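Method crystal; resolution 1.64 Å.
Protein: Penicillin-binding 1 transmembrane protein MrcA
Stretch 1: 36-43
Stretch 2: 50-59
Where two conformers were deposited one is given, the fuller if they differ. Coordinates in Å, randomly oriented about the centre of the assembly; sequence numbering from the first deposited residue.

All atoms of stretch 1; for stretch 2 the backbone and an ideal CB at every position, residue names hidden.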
ATOM      1  N   ILE A  36      -2.271  -1.577   2.868  1.00 19.89           N
ATOM      2  CA  ILE A  36      -3.083  -2.780   3.136  1.00 20.20           C
ATOM      3  C   ILE A  36      -2.966  -3.625   1.892  1.00 20.72           C
ATOM      4  O   ILE A  36      -3.588  -3.326   0.855  1.00 22.37           O
ATOM      5  CB  ILE A  36      -4.566  -2.466   3.463  1.00 19.45           C
ATOM      6  CG1 ILE A  36      -4.610  -1.600   4.717  1.00 21.44           C
ATOM      7  CG2 ILE A  36      -5.344  -3.803   3.687  1.00 20.56           C
ATOM      8  CD1 ILE A  36      -5.997  -1.129   5.116  1.00 22.94           C
ATOM      9  N   LEU A  37      -2.162  -4.677   1.998  1.00 19.25           N
ATOM     10  CA  LEU A  37      -1.673  -5.429   0.851  1.00 17.77           C
ATOM     11  C   LEU A  37      -2.318  -6.791   0.716  1.00 18.40           C
ATOM     12  O   LEU A  37      -2.689  -7.407   1.688  1.00 18.47           O
ATOM     13  CB  LEU A  37      -0.174  -5.638   0.982  1.00 18.47           C
ATOM     14  CG  LEU A  37       0.644  -4.394   1.266  1.00 19.72           C
ATOM     15  CD1 LEU A  37       2.116  -4.731   1.256  1.00 22.67           C
ATOM     16  CD2 LEU A  37       0.295  -3.241   0.288  1.00 21.13           C
ATOM     17  N   ALA A  38      -2.446  -7.252  -0.515  1.00 18.57           N
ATOM     18  CA  ALA A  38      -2.994  -8.585  -0.781  1.00 17.19           C
ATOM     19  C   ALA A  38      -1.939  -9.636  -0.477  1.00 17.33           C
ATOM     20  O   ALA A  38      -0.742  -9.486  -0.746  1.00 18.24           O
ATOM     21  CB  ALA A  38      -3.479  -8.724  -2.265  1.00 19.13           C
ATOM     22  N   ALA A  39      -2.396 -10.786   0.034  1.00 17.01           N
ATOM     23  CA  ALA A  39      -1.508 -11.910   0.199  1.00 15.71           C
ATOM     24  C   ALA A  39      -2.334 -13.194   0.090  1.00 16.78           C
ATOM     25  O   ALA A  39      -3.515 -13.215   0.417  1.00 18.10           O
ATOM     26  CB  ALA A  39      -0.751 -11.883   1.530  1.00 17.58           C
ATOM     27  N   VAL A  40      -1.687 -14.243  -0.350  1.00 15.62           N
ATOM     28  CA  VAL A  40      -2.334 -15.556  -0.413  0.50 15.71           C
ATOM     29  C   VAL A  40      -1.715 -16.463   0.626  1.00 14.23           C
ATOM     30  O   VAL A  40      -0.495 -16.600   0.700  1.00 15.68           O
ATOM     31  CB  VAL A  40      -2.253 -16.236  -1.812  0.50 15.29           C
ATOM     32  CG1 VAL A  40      -0.811 -16.425  -2.272  0.50 16.13           C
ATOM     33  CG2 VAL A  40      -2.962 -17.586  -1.802  0.50 16.06           C
ATOM     34  N   VAL A  41      -2.558 -17.096   1.413  1.00 14.86           N
ATOM     35  CA  VAL A  41      -2.102 -17.981   2.483  1.00 14.41           C
ATOM     36  C   VAL A  41      -1.500 -19.280   1.926  1.00 15.45           C
ATOM     37  O   VAL A  41      -2.091 -19.927   1.044  1.00 14.72           O
ATOM     38  CB  VAL A  41      -3.221 -18.263   3.514  1.00 15.18           C
ATOM     39  CG1 VAL A  41      -2.767 -19.392   4.547  1.00 14.75           C
ATOM     40  CG2 VAL A  41      -3.602 -16.932   4.224  1.00 15.41           C
ATOM     41  N   LEU A  42      -0.311 -19.603   2.421  1.00 14.89           N
ATOM     42  CA  LEU A  42       0.367 -20.865   2.103  1.00 15.30           C
ATOM     43  C   LEU A  42       0.188 -21.927   3.193  1.00 16.16           C
ATOM     44  O   LEU A  42       0.128 -23.109   2.898  1.00 17.32           O
ATOM     45  CB  LEU A  42       1.873 -20.615   1.893  1.00 16.91           C
ATOM     46  CG  LEU A  42       2.164 -19.542   0.840  1.00 17.60           C
ATOM     47  CD1 LEU A  42       3.683 -19.389   0.674  1.00 21.11           C
ATOM     48  CD2 LEU A  42       1.470 -19.771  -0.507  1.00 20.56           C
ATOM     49  N   SER A  43       0.213 -21.524   4.462  1.00 16.45           N
ATOM     50  CA  SER A  43      -0.001 -22.388   5.558  1.00 16.91           C
ATOM     51  C   SER A  43      -0.651 -21.620   6.687  1.00 16.85           C
ATOM     52  O   SER A  43      -0.439 -20.424   6.804  1.00 15.68           O
ATOM     53  CB  SER A  43       1.314 -22.989   6.002  1.00 18.60           C
ATOM     54  OG  SER A  43       2.108 -22.052   6.667  1.00 19.69           O
ATOM     55  N   UNK A  50       1.677 -18.319   7.149  1.00 16.26           N
ATOM     56  CA  UNK A  50       2.639 -17.925   6.115  1.00 17.37           C
ATOM     57  C   UNK A  50       1.823 -17.497   4.900  1.00 17.25           C
ATOM     58  O   UNK A  50       0.902 -18.211   4.496  1.00 16.35           O
ATOM     59  CB  UNK A  50       3.608 -19.058   5.772  1.00 17.37           C
ATOM     60  N   UNK A  51       2.156 -16.358   4.319  1.00 15.79           N
ATOM     61  CA  UNK A  51       1.434 -15.826   3.179  1.00 16.62           C
ATOM     62  C   UNK A  51       2.389 -15.214   2.152  1.00 16.84           C
ATOM     63  O   UNK A  51       3.441 -14.676   2.530  1.00 19.46           O
ATOM     64  CB  UNK A  51       0.415 -14.783   3.642  1.00 16.62           C
ATOM     65  N   UNK A  52       2.045 -15.312   0.878  1.00 16.37           N
ATOM     66  CA  UNK A  52       2.831 -14.778  -0.227  1.00 17.59           C
ATOM     67  C   UNK A  52       2.220 -13.454  -0.685  1.00 18.32           C
ATOM     68  O   UNK A  52       1.027 -13.376  -0.924  1.00 17.79           O
ATOM     69  CB  UNK A  52       2.897 -15.777  -1.384  1.00 17.59           C
ATOM     70  N   UNK A  53       3.015 -12.395  -0.749  1.00 19.08           N
ATOM     71  CA  UNK A  53       2.481 -11.093  -1.196  1.00 20.23           C
ATOM     72  C   UNK A  53       2.966 -10.752  -2.624  1.00 21.07           C
ATOM     73  O   UNK A  53       3.856 -11.381  -3.128  1.00 20.64           O
ATOM     74  CB  UNK A  53       2.902  -9.989  -0.223  1.00 20.23           C
ATOM     75  N   UNK A  54       2.375  -9.735  -3.228  1.00 21.95           N
ATOM     76  CA  UNK A  54       2.661  -9.397  -4.631  1.00 22.96           C
ATOM     77  C   UNK A  54       4.104  -9.102  -4.919  1.00 23.88           C
ATOM     78  O   UNK A  54       4.560  -9.347  -6.041  1.00 27.15           O
ATOM     79  CB  UNK A  54       1.827  -8.186  -5.053  1.00 22.96           C
ATOM     80  N   UNK A  55       4.839  -8.553  -3.959  1.00 23.72           N
ATOM     81  CA  UNK A  55       6.256  -8.235  -4.215  1.00 24.26           C
ATOM     82  C   UNK A  55       7.142  -9.491  -4.239  1.00 24.17           C
ATOM     83  O   UNK A  55       8.369  -9.395  -4.441  1.00 25.42           O
ATOM     84  CB  UNK A  55       6.772  -7.266  -3.149  1.00 24.26           C
ATOM     85  N   UNK A  56       6.534 -10.662  -4.033  1.00 23.35           N
ATOM     86  CA  UNK A  56       7.209 -11.932  -4.105  1.00 23.25           C
ATOM     87  C   UNK A  56       7.742 -12.465  -2.782  1.00 22.61           C
ATOM     88  O   UNK A  56       8.367 -13.518  -2.750  1.00 24.10           O
ATOM     89  CB  UNK A  56       8.367 -11.816  -5.098  1.00 23.25           C
ATOM     90  N   UNK A  57       7.566 -11.709  -1.702  1.00 22.55           N
ATOM     91  CA  UNK A  57       8.075 -12.171  -0.434  0.50 22.38           C
ATOM     92  C   UNK A  57       7.020 -13.012   0.292  1.00 21.93           C
ATOM     93  O   UNK A  57       5.810 -12.823   0.111  1.00 20.56           O
ATOM     94  CB  UNK A  57       8.509 -10.983   0.428  0.50 22.38           C
ATOM     95  N   UNK A  58       7.507 -13.979   1.055  1.00 21.52           N
ATOM     96  CA  UNK A  58       6.656 -14.812   1.904  1.00 21.28           C
ATOM     97  C   UNK A  58       6.849 -14.245   3.306  1.00 21.26           C
ATOM     98  O   UNK A  58       7.972 -14.064   3.797  1.00 24.07           O
ATOM     99  CB  UNK A  58       7.009 -16.298   1.820  1.00 21.28           C
ATOM    100  N   UNK A  59       5.739 -13.885   3.902  1.00 18.81           N
ATOM    101  CA  UNK A  59       5.724 -13.323   5.265  1.00 17.71           C
ATOM    102  C   UNK A  59       5.132 -14.349   6.237  1.00 16.62           C
ATOM    103  O   UNK A  59       4.407 -15.244   5.829  1.00 15.72           O
ATOM    104  CB  UNK A  59       4.923 -12.020   5.310  1.00 17.71           C
TER

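Position 50 pairs with S43: its N donates to S43 O (3.0 Å), while its O accepts from L42 N (2.8 Å) and, weakly, from S43 N (3.4 Å). One carbonyl thus serves two successive amides. The ideal CB lies 3.5 Å from S43 OG and 4.5 Å from L42 CB, with no charge nearby; a polar or long flexible chain would suit, though a small one could also fit. The residue is E50.

Position 51 lies opposite V41 in a non-hydrogen-bonded pair. Its CB would be 3.8 Å from A39 CB and 3.6 Å from V40 O, on the face shared with A39 and V41, which favours a small apolar side chain without excluding a larger one that turns aside. It is A51, whose methyl packs against A39 CB; its CA also makes a CA-H...O contact with V40 O (3.2 Å).

At position 52 the backbone pairs with V40 through two hydrogen bonds, V40 N to its O and its N to V40 O, both 2.9 Å. On the other face, V40 CG1 and L42 CD1 lie 3.9 and 4.2 Å from the ideal CB, an apolar setting for a branched aliphatic or aromatic residue. F52 answers it with its CB; chi1 is t and the ring leads away from stretch 1.

Position 53 returns to the face of A39. The ideal CB is 3.7 Å from A38 O and 4.5 Å from A39 CB, with L37 farther along, so a long chain with an aliphatic stem is plausible, as is a medium apolar one. In R53, NH1 comes within 3.6 Å of L37 CD1, and NH2 forms a salt bridge with the side chain at 57.

Positions 53 to 56 form a type I turn, closed by the 2.9 Å bond from position 56 N to R53 O. Position 54 points sideways and could hold many polar residues; the end of the K54 side chain leads away, while a water bridges K54 N (3.0 Å) to A38 O (2.6 Å). Position 55 is out of reach of stretch 1 and suits a turn-former; N55 OD1 accepts from the N of position 57 (3.0 Å). At 56, phi is 93° and a CB would jam against the preceding carbonyl, hence G56. Position 57 is unconstrained by stretch 1; E57 OE1 accepts from N55 ND2 (3.1 Å) and meets R53 NH2 at 3.1 Å.

At position 58 the CA-to-CB bond points sideways, and the ideal CB lies 4.7 Å from L42 CD1, which accepts a beta-branched residue; T58 CG2 reaches L42 CD1 at 3.9 Å. At position 59 no atom of stretch 1 lies within 5.5 Å of the ideal CB, leaving the choice open; its backbone pairs with A51, and the residue is I59.

Stretch 2 (50-59) EAFRKNGETI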
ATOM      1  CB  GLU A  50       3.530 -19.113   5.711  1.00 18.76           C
ATOM      2  CG  GLU A  50       4.436 -19.573   6.814  1.00 22.56           C
ATOM      3  CD  GLU A  50       5.795 -20.121   6.367  1.00 27.08           C
ATOM      4  OE1 GLU A  50       6.005 -20.448   5.169  1.00 32.70           O
ATOM      5  OE2 GLU A  50       6.665 -20.222   7.276  1.00 39.15           O
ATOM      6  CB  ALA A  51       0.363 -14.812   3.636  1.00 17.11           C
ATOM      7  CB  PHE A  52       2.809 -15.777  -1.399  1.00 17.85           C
ATOM      8  CG  PHE A  52       3.648 -15.371  -2.578  1.00 18.30           C
ATOM      9  CD1 PHE A  52       4.969 -15.764  -2.648  1.00 21.76           C
ATOM     10  CD2 PHE A  52       3.096 -14.696  -3.644  1.00 20.75           C
ATOM     11  CE1 PHE A  52       5.776 -15.417  -3.753  1.00 20.36           C
ATOM     12  CE2 PHE A  52       3.898 -14.312  -4.749  1.00 19.72           C
ATOM     13  CZ  PHE A  52       5.226 -14.702  -4.788  1.00 22.60           C
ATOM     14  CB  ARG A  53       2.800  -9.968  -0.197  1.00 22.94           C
ATOM     15  CG  ARG A  53       4.192  -9.790   0.174  1.00 23.31           C
ATOM     16  CD  ARG A  53       4.232  -8.814   1.348  1.00 22.13           C
ATOM     17  NE  ARG A  53       5.525  -8.350   1.688  1.00 24.32           N
ATOM     18  CZ  ARG A  53       6.019  -7.148   1.353  1.00 23.15           C
ATOM     19  NH1 ARG A  53       5.331  -6.306   0.597  1.00 26.13           N
ATOM     20  NH2 ARG A  53       7.219  -6.800   1.753  1.00 24.48           N
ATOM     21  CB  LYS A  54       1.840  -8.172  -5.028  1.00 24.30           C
ATOM     22  CG  LYS A  54       0.371  -8.444  -5.201  1.00 26.87           C
ATOM     23  CD  LYS A  54       0.081  -9.146  -6.530  1.00 29.44           C
ATOM     24  CE  LYS A  54       0.155  -8.244  -7.771  1.00 30.13           C
ATOM     25  NZ  LYS A  54      -0.486  -8.891  -9.012  1.00 28.19           N
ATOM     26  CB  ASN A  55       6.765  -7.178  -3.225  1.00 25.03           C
ATOM     27  CG  ASN A  55       7.286  -7.764  -1.951  1.00 24.42           C
ATOM     28  OD1 ASN A  55       6.826  -8.817  -1.513  1.00 25.79           O
ATOM     29  ND2 ASN A  55       8.291  -7.129  -1.374  1.00 26.65           N
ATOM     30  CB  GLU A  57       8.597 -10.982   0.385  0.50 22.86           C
ATOM     31  CG  GLU A  57       9.864 -10.407  -0.275  0.50 23.21           C
ATOM     32  CD  GLU A  57      10.449  -9.161   0.362  0.50 25.13           C
ATOM     33  OE1 GLU A  57       9.735  -8.376   1.015  0.50 26.68           O
ATOM     34  OE2 GLU A  57      11.667  -8.957   0.164  0.50 28.52           O
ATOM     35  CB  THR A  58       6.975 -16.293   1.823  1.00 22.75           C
ATOM     36  OG1 THR A  58       6.750 -16.777   0.480  1.00 23.47           O
ATOM     37  CG2 THR A  58       6.082 -17.090   2.795  1.00 23.69           C
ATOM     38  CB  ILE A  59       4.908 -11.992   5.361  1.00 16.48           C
ATOM     39  CG1 ILE A  59       3.450 -12.156   4.902  1.00 18.49           C
ATOM     40  CG2 ILE A  59       5.592 -10.870   4.522  1.00 20.69           C
ATOM     41  CD1 ILE A  59       2.555 -10.923   5.125  1.00 18.71           C
TER
HETATM   42  O   HOH W   1       0.686  -7.619  -1.925  1.00 16.64           O
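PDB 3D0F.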